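Local structure of endonuclease V isoform X2 (Ciona intestinalis, 6OZI) at residues K66-K74 against E97-L108; R168-I177 against L186-P194. The protein probably cleaves RNA at the second phosphodiester bond 3' of inosine, the product of adenosine deamination, by metal-ion-dependent hydrolysis. The protein carries 1 engineered substitution. All blocks are in the same frame, centred on the assembly; numbering follows the deposited sequence. Where two conformers were deposited one is given.

Interaction 1. Residues K66-K74 against E97-L108; sequences KQVYMNTTK and ELQLLKAKKPNL. With K (potassium ion), chain E.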
ATOM      1  N   LYS A  66      20.389  11.707   3.872  1.00 29.26           N
ATOM      2  CA  LYS A  66      20.872  10.638   3.008  1.00 30.89           C
ATOM      3  C   LYS A  66      21.191   9.410   3.846  1.00 28.11           C
ATOM      4  O   LYS A  66      21.943   9.495   4.821  1.00 25.70           O
ATOM      5  CB  LYS A  66      22.110  11.081   2.228  1.00 36.55           C
ATOM      6  CG  LYS A  66      21.872  12.182   1.199  1.00 42.85           C
ATOM      7  CD  LYS A  66      21.249  11.618  -0.077  1.00 48.12           C
ATOM      8  CE  LYS A  66      19.728  11.716  -0.126  1.00 50.61           C
ATOM      9  NZ  LYS A  66      19.210  11.042  -1.366  1.00 52.69           N
ATOM     10  N   GLN A  67      20.621   8.274   3.461  1.00 28.02           N
ATOM     11  CA  GLN A  67      20.838   7.036   4.195  1.00 28.38           C
ATOM     12  C   GLN A  67      22.297   6.608   4.054  1.00 28.28           C
ATOM     13  O   GLN A  67      22.811   6.479   2.935  1.00 28.19           O
ATOM     14  CB  GLN A  67      19.907   5.942   3.678  1.00 29.75           C
ATOM     15  CG  GLN A  67      19.912   4.676   4.518  1.00 31.70           C
ATOM     16  CD  GLN A  67      19.018   3.603   3.926  1.00 34.26           C
ATOM     17  OE1 GLN A  67      17.797   3.763   3.857  1.00 35.48           O
ATOM     18  NE2 GLN A  67      19.625   2.503   3.484  1.00 33.21           N
ATOM     19  N   VAL A  68      22.975   6.436   5.185  1.00 27.92           N
ATOM     20  CA  VAL A  68      24.354   5.957   5.194  1.00 29.36           C
ATOM     21  C   VAL A  68      24.500   4.616   5.892  1.00 30.00           C
ATOM     22  O   VAL A  68      25.565   3.991   5.769  1.00 31.26           O
ATOM     23  CB  VAL A  68      25.314   6.988   5.829  1.00 28.94           C
ATOM     24  CG1 VAL A  68      25.400   8.246   4.976  1.00 28.62           C
ATOM     25  CG2 VAL A  68      24.865   7.335   7.239  1.00 28.78           C
ATOM     26  N   TYR A  69      23.481   4.148   6.613  1.00 29.88           N
ATOM     27  CA  TYR A  69      23.554   2.837   7.247  1.00 28.43           C
ATOM     28  C   TYR A  69      22.171   2.205   7.271  1.00 28.10           C
ATOM     29  O   TYR A  69      21.174   2.889   7.498  1.00 27.83           O
ATOM     30  CB  TYR A  69      24.107   2.939   8.673  1.00 25.93           C
ATOM     31  CG  TYR A  69      24.137   1.630   9.455  1.00 25.51           C
ATOM     32  CD1 TYR A  69      23.038   1.214  10.207  1.00 24.71           C
ATOM     33  CD2 TYR A  69      25.276   0.832   9.469  1.00 23.80           C
ATOM     34  CE1 TYR A  69      23.068   0.038  10.934  1.00 23.37           C
ATOM     35  CE2 TYR A  69      25.312  -0.345  10.190  1.00 24.31           C
ATOM     36  CZ  TYR A  69      24.207  -0.737  10.922  1.00 24.79           C
ATOM     37  OH  TYR A  69      24.256  -1.908  11.643  1.00 25.60           O
ATOM     38  N   MET A  70      22.120   0.898   7.041  1.00 27.88           N
ATOM     39  CA  MET A  70      20.879   0.149   7.174  1.00 27.85           C
ATOM     40  C   MET A  70      21.209  -1.283   7.562  1.00 26.88           C
ATOM     41  O   MET A  70      22.186  -1.856   7.071  1.00 26.48           O
ATOM     42  CB  MET A  70      20.057   0.172   5.878  1.00 29.19           C
ATOM     43  CG  MET A  70      18.676  -0.477   5.996  1.00 29.37           C
ATOM     44  SD  MET A  70      18.681  -2.262   5.691  1.00 32.11           S
ATOM     45  CE  MET A  70      18.615  -2.288   3.898  1.00 32.45           C
ATOM     46  N   ASN A  71      20.399  -1.851   8.453  1.00 25.67           N
ATOM     47  CA  ASN A  71      20.501  -3.270   8.762  1.00 27.18           C
ATOM     48  C   ASN A  71      19.136  -3.778   9.209  1.00 25.61           C
ATOM     49  O   ASN A  71      18.404  -3.070   9.908  1.00 26.63           O
ATOM     50  CB  ASN A  71      21.561  -3.549   9.840  1.00 27.61           C
ATOM     51  CG  ASN A  71      21.714  -5.035  10.132  1.00 29.11           C
ATOM     52  OD1 ASN A  71      22.378  -5.764   9.391  1.00 30.69           O
ATOM     53  ND2 ASN A  71      21.103  -5.489  11.218  1.00 29.21           N
ATOM     54  N   THR A  72      18.799  -4.999   8.794  1.00 25.74           N
ATOM     55  CA  THR A  72      17.588  -5.676   9.240  1.00 25.18           C
ATOM     56  C   THR A  72      17.975  -6.996   9.892  1.00 24.48           C
ATOM     57  O   THR A  72      18.981  -7.603   9.534  1.00 23.29           O
ATOM     58  CB  THR A  72      16.607  -5.954   8.087  1.00 25.92           C
ATOM     59  OG1 THR A  72      17.224  -6.829   7.132  1.00 27.33           O
ATOM     60  CG2 THR A  72      16.205  -4.662   7.392  1.00 25.57           C
ATOM     61  N   THR A  73      17.166  -7.441  10.852  1.00 25.27           N
ATOM     62  CA  THR A  73      17.456  -8.658  11.597  1.00 28.49           C
ATOM     63  C   THR A  73      16.177  -9.454  11.786  1.00 29.52           C
ATOM     64  O   THR A  73      15.178  -8.916  12.267  1.00 29.66           O
ATOM     65  CB  THR A  73      18.058  -8.339  12.971  1.00 28.15           C
ATOM     66  OG1 THR A  73      19.127  -7.400  12.822  1.00 27.94           O
ATOM     67  CG2 THR A  73      18.592  -9.601  13.624  1.00 29.59           C
ATOM     68  N   LYS A  74      16.202 -10.725  11.400  1.00 29.69           N
ATOM     69  CA  LYS A  74      15.098 -11.612  11.736  1.00 30.97           C
ATOM     70  C   LYS A  74      15.093 -11.851  13.241  1.00 32.95           C
ATOM     71  O   LYS A  74      16.094 -12.299  13.810  1.00 35.57           O
ATOM     72  CB  LYS A  74      15.221 -12.926  10.972  1.00 30.68           C
ATOM     73  CG  LYS A  74      14.101 -13.915  11.243  1.00 31.74           C
ATOM     74  CD  LYS A  74      14.374 -15.241  10.540  1.00 34.52           C
ATOM     75  CE  LYS A  74      13.364 -16.310  10.937  1.00 37.24           C
ATOM     76  NZ  LYS A  74      13.364 -16.529  12.410  1.00 39.37           N
ATOM     77  N   GLU A  97      20.142  -4.228  17.591  1.00 25.60           N
ATOM     78  CA  GLU A  97      20.500  -3.416  16.429  1.00 24.13           C
ATOM     79  C   GLU A  97      21.551  -2.379  16.795  1.00 22.68           C
ATOM     80  O   GLU A  97      22.518  -2.178  16.053  1.00 22.76           O
ATOM     81  CB  GLU A  97      19.265  -2.725  15.838  1.00 23.33           C
ATOM     82  CG  GLU A  97      18.252  -3.640  15.153  1.00 24.53           C
ATOM     83  CD  GLU A  97      18.740  -4.180  13.809  1.00 28.15           C
ATOM     84  OE1 GLU A  97      19.843  -3.806  13.357  1.00 29.76           O
ATOM     85  OE2 GLU A  97      18.015  -4.991  13.202  1.00 29.66           O
ATOM     86  N   LEU A  98      21.376  -1.714  17.940  1.00 22.35           N
ATOM     87  CA  LEU A  98      22.297  -0.666  18.362  1.00 24.04           C
ATOM     88  C   LEU A  98      23.692  -1.226  18.578  1.00 27.46           C
ATOM     89  O   LEU A  98      24.687  -0.627  18.156  1.00 27.56           O
ATOM     90  CB  LEU A  98      21.782  -0.007  19.641  1.00 26.28           C
ATOM     91  CG  LEU A  98      22.626   1.137  20.201  1.00 27.07           C
ATOM     92  CD1 LEU A  98      22.611   2.306  19.230  1.00 24.91           C
ATOM     93  CD2 LEU A  98      22.118   1.564  21.570  1.00 27.51           C
ATOM     94  N   GLN A  99      23.786  -2.365  19.271  1.00 26.70           N
ATOM     95  CA  GLN A  99      25.081  -2.994  19.494  1.00 30.62           C
ATOM     96  C   GLN A  99      25.744  -3.367  18.171  1.00 29.78           C
ATOM     97  O   GLN A  99      26.962  -3.201  18.002  1.00 30.17           O
ATOM     98  CB  GLN A  99      24.901  -4.216  20.397  1.00 35.67           C
ATOM     99  CG  GLN A  99      25.991  -5.255  20.309  1.00 42.24           C
ATOM    100  CD  GLN A  99      25.847  -6.335  21.377  1.00 47.57           C
ATOM    101  OE1 GLN A  99      24.774  -6.921  21.555  1.00 49.72           O
ATOM    102  NE2 GLN A  99      26.945  -6.631  22.065  1.00 49.32           N
ATOM    103  N   LEU A 100      24.954  -3.877  17.219  1.00 30.16           N
ATOM    104  CA  LEU A 100      25.490  -4.175  15.893  1.00 29.73           C
ATOM    105  C   LEU A 100      26.009  -2.914  15.203  1.00 27.32           C
ATOM    106  O   LEU A 100      27.100  -2.919  14.625  1.00 28.42           O
ATOM    107  CB  LEU A 100      24.414  -4.853  15.050  1.00 30.85           C
ATOM    108  CG  LEU A 100      24.800  -5.337  13.660  1.00 32.52           C
ATOM    109  CD1 LEU A 100      26.046  -6.183  13.717  1.00 34.21           C
ATOM    110  CD2 LEU A 100      23.644  -6.144  13.115  1.00 32.95           C
ATOM    111  N   LEU A 101      25.242  -1.824  15.252  1.00 27.70           N
ATOM    112  CA  LEU A 101      25.690  -0.565  14.656  1.00 28.00           C
ATOM    113  C   LEU A 101      26.996  -0.095  15.289  1.00 28.89           C
ATOM    114  O   LEU A 101      27.934   0.300  14.587  1.00 29.22           O
ATOM    115  CB  LEU A 101      24.602   0.497  14.801  1.00 24.93           C
ATOM    116  CG  LEU A 101      24.984   1.944  14.489  1.00 25.70           C
ATOM    117  CD1 LEU A 101      25.362   2.119  13.024  1.00 27.72           C
ATOM    118  CD2 LEU A 101      23.843   2.879  14.856  1.00 22.07           C
ATOM    119  N   LYS A 102      27.076  -0.135  16.622  1.00 26.60           N
ATOM    120  CA  LYS A 102      28.293   0.313  17.295  1.00 31.42           C
ATOM    121  C   LYS A 102      29.490  -0.557  16.937  1.00 33.99           C
ATOM    122  O   LYS A 102      30.615  -0.053  16.853  1.00 35.32           O
ATOM    123  CB  LYS A 102      28.094   0.332  18.813  1.00 33.56           C
ATOM    124  CG  LYS A 102      27.141   1.419  19.308  1.00 34.15           C
ATOM    125  CD  LYS A 102      27.020   1.422  20.834  1.00 36.13           C
ATOM    126  CE  LYS A 102      26.337   2.694  21.321  1.00 36.48           C
ATOM    127  NZ  LYS A 102      26.104   2.727  22.790  1.00 37.47           N
ATOM    128  N   ALA A 103      29.280  -1.857  16.706  1.00 32.86           N
ATOM    129  CA  ALA A 103      30.414  -2.706  16.349  1.00 34.73           C
ATOM    130  C   ALA A 103      30.811  -2.532  14.886  1.00 34.90           C
ATOM    131  O   ALA A 103      31.999  -2.581  14.553  1.00 36.12           O
ATOM    132  CB  ALA A 103      30.092  -4.174  16.636  1.00 34.61           C
ATOM    133  N   LYS A 104      29.833  -2.315  14.008  1.00 34.53           N
ATOM    134  CA  LYS A 104      30.085  -2.232  12.571  0.50 35.70           C
ATOM    135  C   LYS A 104      30.580  -0.846  12.171  1.00 35.69           C
ATOM    136  O   LYS A 104      31.634  -0.699  11.548  1.00 36.72           O
ATOM    137  CB  LYS A 104      28.801  -2.570  11.803  0.50 35.02           C
ATOM    138  CG  LYS A 104      28.923  -3.738  10.850  0.50 36.00           C
ATOM    139  CD  LYS A 104      27.745  -3.788   9.882  0.50 35.20           C
ATOM    140  CE  LYS A 104      28.237  -3.791   8.438  0.50 36.03           C
ATOM    141  NZ  LYS A 104      27.272  -4.433   7.494  0.50 36.04           N
ATOM    142  N   LYS A 105      29.813   0.183  12.515  1.00 37.37           N
ATOM    143  CA  LYS A 105      30.096   1.557  12.106  1.00 36.73           C
ATOM    144  C   LYS A 105      30.007   2.463  13.329  1.00 37.00           C
ATOM    145  O   LYS A 105      29.104   3.301  13.430  1.00 36.50           O
ATOM    146  CB  LYS A 105      29.107   2.008  11.030  1.00 32.88           C
ATOM    147  CG  LYS A 105      29.188   1.238   9.708  1.00 31.60           C
ATOM    148  CD  LYS A 105      30.472   1.505   8.946  1.00 32.08           C
ATOM    149  CE  LYS A 105      30.602   0.550   7.774  1.00 31.53           C
ATOM    150  NZ  LYS A 105      31.742   0.900   6.891  1.00 32.82           N
ATOM    151  N   PRO A 106      30.948   2.340  14.268  1.00 35.78           N
ATOM    152  CA  PRO A 106      30.855   3.156  15.489  1.00 34.85           C
ATOM    153  C   PRO A 106      30.906   4.641  15.207  1.00 35.33           C
ATOM    154  O   PRO A 106      30.288   5.427  15.936  1.00 35.11           O
ATOM    155  CB  PRO A 106      32.067   2.699  16.311  1.00 36.17           C
ATOM    156  CG  PRO A 106      33.033   2.178  15.300  1.00 37.46           C
ATOM    157  CD  PRO A 106      32.192   1.553  14.216  1.00 37.13           C
ATOM    158  N   ASN A 107      31.618   5.044  14.158  1.00 35.85           N
ATOM    159  CA  ASN A 107      31.730   6.445  13.782  1.00 36.70           C
ATOM    160  C   ASN A 107      30.502   6.968  13.049  1.00 35.86           C
ATOM    161  O   ASN A 107      30.458   8.161  12.736  1.00 37.18           O
ATOM    162  CB  ASN A 107      32.985   6.639  12.938  1.00 39.28           C
ATOM    163  CG  ASN A 107      34.252   6.321  13.718  1.00 42.63           C
ATOM    164  OD1 ASN A 107      34.313   6.523  14.932  1.00 44.02           O
ATOM    165  ND2 ASN A 107      35.258   5.798  13.030  1.00 43.74           N
ATOM    166  N   LEU A 108      29.530   6.109  12.743  1.00 35.98           N
ATOM    167  CA  LEU A 108      28.251   6.527  12.182  1.00 33.33           C
ATOM    168  C   LEU A 108      27.147   6.536  13.223  1.00 32.96           C
ATOM    169  O   LEU A 108      25.982   6.755  12.873  1.00 33.11           O
ATOM    170  CB  LEU A 108      27.835   5.615  11.020  1.00 30.88           C
ATOM    171  CG  LEU A 108      28.648   5.637   9.729  1.00 30.56           C
ATOM    172  CD1 LEU A 108      28.054   4.660   8.712  1.00 30.01           C
ATOM    173  CD2 LEU A 108      28.686   7.040   9.160  1.00 29.19           C
TER
HETATM  174  K     K E 301      21.445  -8.279   8.461  1.00 35.91           K
HETATM  175  O   HOH W   1      22.416  -2.236  13.163  1.00 25.39           O
HETATM  176  O   HOH W   2      21.321  -8.669  11.548  1.00 31.68           O
HETATM  177  O   HOH W   3      19.615  -9.065   6.626  1.00 38.91           O
HETATM  178  O   HOH W   4      20.730  -6.114   6.231  1.00 31.84           O

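Interaction 2. Residues R168-I177 against L186-P194; sequences RKTGGNELDI and LAKAVLYAP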
ATOM      1  N   ARG A 168      -5.107  25.791  13.032  1.00 30.24           N
ATOM      2  CA  ARG A 168      -4.788  25.900  11.614  1.00 32.96           C
ATOM      3  C   ARG A 168      -5.499  27.085  10.983  1.00 34.73           C
ATOM      4  O   ARG A 168      -4.925  27.774  10.136  1.00 36.22           O
ATOM      5  CB  ARG A 168      -5.159  24.608  10.881  1.00 36.89           C
ATOM      6  CG  ARG A 168      -4.167  23.476  11.084  1.00 36.30           C
ATOM      7  CD  ARG A 168      -2.767  23.822  10.575  1.00 35.82           C
ATOM      8  NE  ARG A 168      -2.635  23.670   9.128  1.00 37.03           N
ATOM      9  CZ  ARG A 168      -1.563  24.036   8.430  1.00 37.01           C
ATOM     10  NH1 ARG A 168      -0.524  24.590   9.045  1.00 34.06           N
ATOM     11  NH2 ARG A 168      -1.528  23.843   7.115  1.00 39.79           N
ATOM     12  N   LYS A 169      -6.744  27.354  11.398  1.00 32.14           N
ATOM     13  CA  LYS A 169      -7.463  28.487  10.823  1.00 37.33           C
ATOM     14  C   LYS A 169      -6.712  29.805  10.996  1.00 37.58           C
ATOM     15  O   LYS A 169      -6.952  30.742  10.225  1.00 42.16           O
ATOM     16  CB  LYS A 169      -8.858  28.617  11.438  1.00 40.87           C
ATOM     17  CG  LYS A 169      -9.681  27.338  11.424  1.00 42.45           C
ATOM     18  CD  LYS A 169     -10.616  27.274  10.252  1.00 47.08           C
ATOM     19  CE  LYS A 169     -11.694  26.226  10.483  1.00 49.76           C
ATOM     20  NZ  LYS A 169     -12.742  26.264   9.419  1.00 55.69           N
ATOM     21  N   THR A 170      -5.819  29.901  11.983  1.00 35.89           N
ATOM     22  CA  THR A 170      -5.033  31.106  12.231  1.00 36.19           C
ATOM     23  C   THR A 170      -3.651  31.055  11.594  1.00 34.95           C
ATOM     24  O   THR A 170      -2.890  32.019  11.719  1.00 35.65           O
ATOM     25  CB  THR A 170      -4.873  31.346  13.737  1.00 34.97           C
ATOM     26  OG1 THR A 170      -3.918  30.423  14.270  1.00 30.04           O
ATOM     27  CG2 THR A 170      -6.197  31.138  14.446  1.00 37.10           C
ATOM     28  N   GLY A 171      -3.297  29.956  10.940  1.00 34.37           N
ATOM     29  CA  GLY A 171      -2.011  29.837  10.292  1.00 34.32           C
ATOM     30  C   GLY A 171      -0.948  29.120  11.096  1.00 30.96           C
ATOM     31  O   GLY A 171       0.189  29.014  10.624  1.00 32.11           O
ATOM     32  N   GLY A 172      -1.268  28.637  12.291  1.00 29.89           N
ATOM     33  CA  GLY A 172      -0.285  27.938  13.087  1.00 27.74           C
ATOM     34  C   GLY A 172      -0.017  26.549  12.556  1.00 28.25           C
ATOM     35  O   GLY A 172      -0.763  26.009  11.740  1.00 29.07           O
ATOM     36  N   ASN A 173       1.083  25.962  13.032  1.00 25.73           N
ATOM     37  CA  ASN A 173       1.429  24.603  12.646  1.00 27.95           C
ATOM     38  C   ASN A 173       1.924  23.755  13.810  1.00 28.68           C
ATOM     39  O   ASN A 173       2.294  22.598  13.589  1.00 28.62           O
ATOM     40  CB  ASN A 173       2.490  24.605  11.519  1.00 29.34           C
ATOM     41  CG  ASN A 173       3.849  25.120  11.978  1.00 30.73           C
ATOM     42  OD1 ASN A 173       3.941  26.044  12.781  1.00 31.71           O
ATOM     43  ND2 ASN A 173       4.912  24.526  11.451  1.00 31.73           N
ATOM     44  N   GLU A 174       1.919  24.280  15.036  1.00 28.85           N
ATOM     45  CA  GLU A 174       2.371  23.565  16.227  1.00 27.06           C
ATOM     46  C   GLU A 174       1.404  23.837  17.368  1.00 25.73           C
ATOM     47  O   GLU A 174       1.030  24.990  17.600  1.00 28.19           O
ATOM     48  CB  GLU A 174       3.784  23.999  16.630  1.00 28.25           C
ATOM     49  CG  GLU A 174       4.862  23.553  15.662  1.00 32.70           C
ATOM     50  CD  GLU A 174       6.227  24.097  16.017  1.00 37.39           C
ATOM     51  OE1 GLU A 174       6.307  25.248  16.486  1.00 40.68           O
ATOM     52  OE2 GLU A 174       7.225  23.376  15.830  1.00 40.06           O
ATOM     53  N   LEU A 175       0.998  22.786  18.075  1.00 24.20           N
ATOM     54  CA  LEU A 175       0.036  22.891  19.165  1.00 23.06           C
ATOM     55  C   LEU A 175       0.540  22.084  20.352  1.00 23.30           C
ATOM     56  O   LEU A 175       0.787  20.883  20.222  1.00 23.69           O
ATOM     57  CB  LEU A 175      -1.335  22.373  18.730  1.00 23.46           C
ATOM     58  CG  LEU A 175      -2.383  22.335  19.840  1.00 24.46           C
ATOM     59  CD1 LEU A 175      -2.824  23.754  20.159  1.00 27.01           C
ATOM     60  CD2 LEU A 175      -3.572  21.458  19.484  1.00 24.57           C
ATOM     61  N   ASP A 176       0.659  22.721  21.511  1.00 23.05           N
ATOM     62  CA  ASP A 176       1.058  21.991  22.704  1.00 22.37           C
ATOM     63  C   ASP A 176      -0.077  21.086  23.155  1.00 20.18           C
ATOM     64  O   ASP A 176      -1.232  21.512  23.231  1.00 21.84           O
ATOM     65  CB  ASP A 176       1.443  22.942  23.840  1.00 24.95           C
ATOM     66  CG  ASP A 176       2.698  23.733  23.546  1.00 26.95           C
ATOM     67  OD1 ASP A 176       3.768  23.105  23.404  1.00 26.98           O
ATOM     68  OD2 ASP A 176       2.629  24.978  23.517  1.00 28.98           O
ATOM     69  N   ILE A 177       0.253  19.835  23.457  1.00 18.83           N
ATOM     70  CA  ILE A 177      -0.686  18.890  24.046  1.00 19.41           C
ATOM     71  C   ILE A 177      -0.417  18.863  25.544  1.00 21.83           C
ATOM     72  O   ILE A 177       0.732  18.693  25.970  1.00 22.51           O
ATOM     73  CB  ILE A 177      -0.541  17.496  23.412  1.00 21.17           C
ATOM     74  CG1 ILE A 177      -1.035  17.538  21.964  1.00 22.27           C
ATOM     75  CG2 ILE A 177      -1.288  16.450  24.214  1.00 20.76           C
ATOM     76  CD1 ILE A 177      -0.659  16.317  21.137  1.00 24.88           C
ATOM     77  N   LEU A 186       2.873  17.662  27.419  1.00 21.59           N
ATOM     78  CA  LEU A 186       3.284  16.290  27.177  1.00 21.35           C
ATOM     79  C   LEU A 186       3.943  16.098  25.821  1.00 20.90           C
ATOM     80  O   LEU A 186       4.834  15.248  25.688  1.00 20.20           O
ATOM     81  CB  LEU A 186       2.072  15.360  27.283  1.00 22.67           C
ATOM     82  CG  LEU A 186       1.299  15.357  28.608  1.00 25.16           C
ATOM     83  CD1 LEU A 186       0.155  14.355  28.563  1.00 26.60           C
ATOM     84  CD2 LEU A 186       2.210  15.070  29.794  1.00 25.97           C
ATOM     85  N   ALA A 187       3.501  16.846  24.813  1.00 21.63           N
ATOM     86  CA  ALA A 187       3.929  16.640  23.440  1.00 20.96           C
ATOM     87  C   ALA A 187       3.564  17.869  22.623  1.00 22.05           C
ATOM     88  O   ALA A 187       2.961  18.824  23.120  1.00 21.45           O
ATOM     89  CB  ALA A 187       3.291  15.384  22.842  1.00 20.00           C
ATOM     90  N   LYS A 188       3.905  17.813  21.342  1.00 22.01           N
ATOM     91  CA  LYS A 188       3.636  18.887  20.400  1.00 23.65           C
ATOM     92  C   LYS A 188       3.037  18.254  19.152  1.00 23.60           C
ATOM     93  O   LYS A 188       3.643  17.356  18.558  1.00 24.01           O
ATOM     94  CB  LYS A 188       4.924  19.655  20.087  1.00 26.96           C
ATOM     95  CG  LYS A 188       4.750  21.142  19.917  1.00 30.44           C
ATOM     96  CD  LYS A 188       6.068  21.836  20.208  1.00 34.57           C
ATOM     97  CE  LYS A 188       5.904  23.346  20.335  1.00 36.79           C
ATOM     98  NZ  LYS A 188       5.403  23.735  21.671  1.00 37.43           N
ATOM     99  N   ALA A 189       1.822  18.664  18.804  1.00 25.33           N
ATOM    100  CA  ALA A 189       1.211  18.301  17.530  1.00 24.10           C
ATOM    101  C   ALA A 189       1.769  19.216  16.448  1.00 25.29           C
ATOM    102  O   ALA A 189       1.634  20.438  16.540  1.00 24.55           O
ATOM    103  CB  ALA A 189      -0.307  18.428  17.610  1.00 20.23           C
ATOM    104  N   VAL A 190       2.427  18.640  15.445  1.00 24.76           N
ATOM    105  CA  VAL A 190       3.156  19.436  14.468  1.00 25.32           C
ATOM    106  C   VAL A 190       2.740  19.051  13.059  1.00 28.70           C
ATOM    107  O   VAL A 190       2.260  17.940  12.796  1.00 29.30           O
ATOM    108  CB  VAL A 190       4.687  19.301  14.621  1.00 24.76           C
ATOM    109  CG1 VAL A 190       5.123  19.715  16.023  1.00 21.99           C
ATOM    110  CG2 VAL A 190       5.148  17.886  14.280  1.00 23.94           C
ATOM    111  N   LEU A 191       2.934  20.002  12.150  1.00 27.03           N
ATOM    112  CA  LEU A 191       2.635  19.833  10.731  1.00 28.71           C
ATOM    113  C   LEU A 191       3.723  20.585   9.971  1.00 28.23           C
ATOM    114  O   LEU A 191       3.636  21.803   9.792  1.00 29.97           O
ATOM    115  CB  LEU A 191       1.243  20.363  10.420  1.00 32.40           C
ATOM    116  CG  LEU A 191       0.538  19.940   9.137  1.00 36.98           C
ATOM    117  CD1 LEU A 191      -0.912  20.382   9.228  1.00 39.47           C
ATOM    118  CD2 LEU A 191       1.206  20.550   7.905  1.00 39.11           C
ATOM    119  N   TYR A 192       4.730  19.856   9.493  1.00 30.12           N
ATOM    120  CA  TYR A 192       5.868  20.473   8.828  1.00 29.68           C
ATOM    121  C   TYR A 192       5.911  20.216   7.334  1.00 31.53           C
ATOM    122  O   TYR A 192       6.370  21.082   6.587  1.00 35.54           O
ATOM    123  CB  TYR A 192       7.181  19.971   9.447  1.00 26.78           C
ATOM    124  CG  TYR A 192       7.364  20.363  10.895  1.00 26.75           C
ATOM    125  CD1 TYR A 192       6.990  21.620  11.345  1.00 26.96           C
ATOM    126  CD2 TYR A 192       7.896  19.467  11.816  1.00 27.39           C
ATOM    127  CE1 TYR A 192       7.160  21.982  12.668  1.00 28.24           C
ATOM    128  CE2 TYR A 192       8.067  19.819  13.146  1.00 26.56           C
ATOM    129  CZ  TYR A 192       7.695  21.076  13.566  1.00 27.19           C
ATOM    130  OH  TYR A 192       7.859  21.432  14.884  1.00 26.45           O
ATOM    131  N   ALA A 193       5.391  19.087   6.881  1.00 28.05           N
ATOM    132  CA  ALA A 193       5.470  18.738   5.475  1.00 26.36           C
ATOM    133  C   ALA A 193       4.425  19.502   4.668  1.00 27.77           C
ATOM    134  O   ALA A 193       3.336  19.793   5.164  1.00 28.62           O
ATOM    135  CB  ALA A 193       5.254  17.242   5.292  1.00 23.90           C
ATOM    136  N   PRO A 194       4.731  19.834   3.420  1.00 28.17           N
ATOM    137  CA  PRO A 194       3.719  20.455   2.563  1.00 29.50           C
ATOM    138  C   PRO A 194       2.659  19.440   2.165  1.00 31.16           C
ATOM    139  O   PRO A 194       2.848  18.225   2.279  1.00 30.71           O
ATOM    140  CB  PRO A 194       4.521  20.936   1.346  1.00 31.49           C
ATOM    141  CG  PRO A 194       5.685  20.000   1.281  1.00 31.58           C
ATOM    142  CD  PRO A 194       6.021  19.658   2.727  1.00 28.90           C
TER

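Interaction 1. Residues K66-K74 against E97-L108
Strand 67-74 and helix 97-104 run at 136° to each other, their axes 9.9 Å apart at closest approach, with Asn71 CA 7.7 Å from Glu97 CA. The strand is an outermost one of the RNase H-like sheet, and the helix covers one face of it. Val68 and Tyr69 both face Val59 of strand 52-61, a classic beta bulge. Tyr69 turns its ring to the helix, where Leu101 CD1 sits over the ring centre, 3.5 Å from the centroid and almost on the normal. This is a CH-pi contact. Lys104 CD lies at the ring edge. CG anti to the backbone N (chi1 176°) carries the ring toward the helix, against Leu101. The hydroxyl donates to water 1, modelled short at 2.4 Å from Tyr69 OH. That water in turn donates to Glu97 O and OE1.

The polar end centres on Glu97, whose chain bends at chi2 (-72°). Asn71 ND2 donates to Glu97 OE1 at 3.0 Å, on the syn side and close to the amide plane. Thr73 OG1 donates to Glu97 OE2 at 2.7 Å from above the carboxylate plane. Ser55 OG of strand 52-61 is also hydrogen-bonded to OE2. With an alanine here the carboxylate would be gone, and the Asn71 N-H, the Thr73 hydroxyl and Ser55 would probably be left without this partner. Leu100 CD2 packs against the same amide. The other end of that amide binds a potassium ion: Asn71 OD1 and Thr72 O each lie 2.8 Å from the metal.

Interaction 2. Residues R168-I177 against L186-P194
Leu175 pairs with Ala189 in the antiparallel beta hairpin of strands 174-179 and 184-190, at one margin of the RNase H-like sheet. Four backbone bonds join the strands here. Leu175 and Ala189 are a hydrogen-bonded pair, with Leu175 N to Ala189 O at 2.9 Å and Ala189 N to Leu175 O at 2.8 Å. Ile177 N donates to Ala187 O, and Leu186 N donates to Ile177 O. Leu186 and Ala187 thus both face Ile177, a classic beta bulge. Beyond the strands the bonds weaken: Leu191 N to Asn173 O, and the Asn173 side-chain ND2 to Leu191 O at 3.4 Å.

On the face of Leu175, Ile177, Ala187 and Ala189 the contacts are apolar. Ile177 CD1 reaches Ala189 CB at 4.1 Å, and the CB atoms of Leu175 and Ala189 also meet. Phe164 of helix 157-169 packs on both Leu175 and Ala189, and Phe201 of strand 200-206 touches Ile177 and Ala189.

The charged contact is on the face of Glu174, Asp176, Lys188 and Val190. Asp176 and Lys188 lie side by side and point the same way. Their salt bridge joins Asp176 OD1 to Lys188 NZ and is modelled very short. The lysine chain bends at chi4 (81°), which turns NZ to the carboxylate. On this face too, Glu174 CG packs against Val190 CG1, and Val190 CB lies over one face of the Tyr192 ring.

The turn before the strand belongs to a Schellman motif that ends helix 157-169, with Gly171 at positive phi. Arg168 NH1 donates to Gly172 O at 3.1 Å, which ties the helix end to the turn. Leu191 CD1 lies over one face of the same guanidinium, 3.7 Å from Arg168 NE.

How the interactions relate
Interactions 1 and 2 lie on opposite sides of the chain's centre, with their own centres 32 Å apart and their nearest atoms about 16 Å apart. They do not touch. Both belong to the same mixed sheet, whose outermost strands within the chain are 67-76 and 174-179. Interaction 1 packs helix 86-104 against the first of these; interaction 2 pairs the second with its neighbour, strand 184-190. Along the chain they come in series. Both are parts of one Endonuclease V fold of the RNase H clan, and they finish its sheet at the two margins. The nearest atoms of the bound nucleic acid are about 5 Å from interaction 2 and about 10 Å from interaction 1, so interaction 2 is the closer to it.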